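Local coordinates for protein probable cobalt-precorrin-6B C(15)-methyltransferase (decarboxylating) (Methanothermobacter thermautotrophicus, PDB 1L3I) that probably methylates C-15 of cobalt-precorrin-6B with S-adenosyl-L-methionine and then decarboxylates at C-12, yielding cobalt-precorrin-7 on the anaerobic route to adenosylcobalamin, at residues I68-T71 and E72-Q76. Residues are numbered along the deposited sequence; the frame is centred on the assembly and turned at random.
Sequences ISTT and EMNLQ
Thr71 and Leu75, one helical turn apart, run side by side on the buried face of helix 65-77 and illustrate how a threonine can pack forward through its methyl and bond backward through its hydroxyl. With chi1 at -63°, OG1 lies beside the backbone N and CG2 anti to it, the methyl leaning forward along the helix to CD1 of Leu75 at 4.1 Å. OG1 hydrogen-bonds back to Ala67 O and weakly to Gly43 O. Leu75 N donates to Thr71 O at 2.8 Å, and CG of Leu75 also crowds that Thr71 oxygen at 3.2 Å. Thr70 and Asn74 repeat the pattern: CG2 of Thr70 lies 3.6 Å from ND2 of Asn74, while the Thr70 hydroxyl turns back to Glu66 O. The buried amide of Asn74 is held at both ends, OD1 by Ile8 N and ND2 by Thr44 O, which should fix its rotation. The helix connects strands 57-62 and 84-88 in a beta-alpha-beta unit of the Rossmann-like methyltransferase fold, and its packed face meets Leu49 of helix 46-52, Val84 of strand 84-88 and the glycine-rich loop; the Thr71 side chain is about 6 Å from bound S-adenosylhomocysteine. Ile68 and Glu72 form a partly exposed flank, both resting on Leu86; Glu72 N bonds to Ile68 O at 3.1 Å, but the Glu72 chain bends at chi2 (54°) and carries its carboxylate away from the preceding turn. On the solvent side the contact thins: exposed Ser69 and the selenomethionine Met73 are joined mainly through the backbone, Met73 N to Ser69 O at 3.0 Å, and beyond CB the Met73 chain leads away.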
loop_
_atom_site.group_PDB
_atom_site.type_symbol
_atom_site.label_atom_id
_atom_site.label_comp_id
_atom_site.label_asym_id
_atom_site.label_seq_id
_atom_site.Cartn_x
_atom_site.Cartn_y
_atom_site.Cartn_z
ATOM N N ILE A 68 14.410 -8.418 27.333
ATOM C CA ILE A 68 15.730 -9.047 27.411
ATOM C C ILE A 68 15.584 -10.558 27.631
ATOM O O ILE A 68 16.315 -11.364 27.050
ATOM C CB ILE A 68 16.580 -8.418 28.535
ATOM C CG1 ILE A 68 16.913 -6.951 28.196
ATOM C CG2 ILE A 68 17.839 -9.248 28.774
ATOM C CD1 ILE A 68 17.755 -6.769 26.946
ATOM N N SER A 69 14.600 -10.920 28.446
ATOM C CA SER A 69 14.317 -12.322 28.729
ATOM C C SER A 69 13.778 -13.049 27.478
ATOM O O SER A 69 14.215 -14.161 27.170
ATOM C CB SER A 69 13.320 -12.400 29.892
ATOM O OG SER A 69 12.874 -13.725 30.120
ATOM N N THR A 70 12.845 -12.411 26.763
ATOM C CA THR A 70 12.237 -12.967 25.544
ATOM C C THR A 70 13.286 -13.165 24.444
ATOM O O THR A 70 13.295 -14.202 23.763
ATOM C CB THR A 70 11.108 -12.048 25.039
ATOM O OG1 THR A 70 10.138 -11.893 26.078
ATOM C CG2 THR A 70 10.436 -12.615 23.803
ATOM N N THR A 71 14.169 -12.173 24.293
ATOM C CA THR A 71 15.246 -12.257 23.303
ATOM C C THR A 71 16.218 -13.407 23.657
ATOM O O THR A 71 16.540 -14.212 22.781
ATOM C CB THR A 71 15.997 -10.892 23.121
ATOM O OG1 THR A 71 15.089 -9.908 22.621
ATOM C CG2 THR A 71 17.144 -11.012 22.107
ATOM N N GLU A 72 16.637 -13.533 24.923
ATOM C CA GLU A 72 17.565 -14.618 25.306
ATOM C C GLU A 72 16.904 -15.978 25.075
ATOM O O GLU A 72 17.521 -16.916 24.563
ATOM C CB GLU A 72 18.046 -14.480 26.760
ATOM C CG GLU A 72 19.035 -15.572 27.256
ATOM C CD GLU A 72 20.322 -15.782 26.386
ATOM O OE1 GLU A 72 20.943 -14.802 25.899
ATOM O OE2 GLU A 72 20.764 -16.952 26.220
HETATM N N MSE A 73 15.615 -16.034 25.368
HETATM C CA MSE A 73 14.826 -17.243 25.188
HETATM C C MSE A 73 14.789 -17.642 23.701
HETATM O O MSE A 73 14.991 -18.808 23.358
HETATM C CB MSE A 73 13.423 -16.962 25.687
HETATM C CG MSE A 73 12.694 -18.162 26.191
HETATM SE SE MSE A 73 10.825 -17.853 25.931
HETATM C CE MSE A 73 10.534 -19.226 24.636
ATOM N N ASN A 74 14.512 -16.672 22.827
ATOM C CA ASN A 74 14.463 -16.928 21.384
ATOM C C ASN A 74 15.854 -17.230 20.797
ATOM O O ASN A 74 15.981 -18.006 19.840
ATOM C CB ASN A 74 13.778 -15.765 20.645
ATOM C CG ASN A 74 12.259 -15.812 20.778
ATOM O OD1 ASN A 74 11.644 -16.870 20.652
ATOM N ND2 ASN A 74 11.646 -14.660 21.035
ATOM N N LEU A 75 16.891 -16.628 21.382
ATOM C CA LEU A 75 18.265 -16.882 20.948
ATOM C C LEU A 75 18.598 -18.341 21.263
ATOM O O LEU A 75 19.043 -19.096 20.397
ATOM C CB LEU A 75 19.232 -15.985 21.710
ATOM C CG LEU A 75 19.324 -14.540 21.247
ATOM C CD1 LEU A 75 20.172 -13.747 22.229
ATOM C CD2 LEU A 75 19.919 -14.526 19.860
ATOM N N GLN A 76 18.331 -18.748 22.497
ATOM C CA GLN A 76 18.610 -20.113 22.911
ATOM C C GLN A 76 17.904 -21.177 22.097
ATOM O O GLN A 76 18.523 -22.163 21.715
ATOM C CB GLN A 76 18.278 -20.321 24.370
ATOM C CG GLN A 76 18.596 -21.727 24.807
ATOM C CD GLN A 76 17.868 -22.091 26.052
ATOM O OE1 GLN A 76 18.471 -22.195 27.126
ATOM N NE2 GLN A 76 16.544 -22.253 25.942
#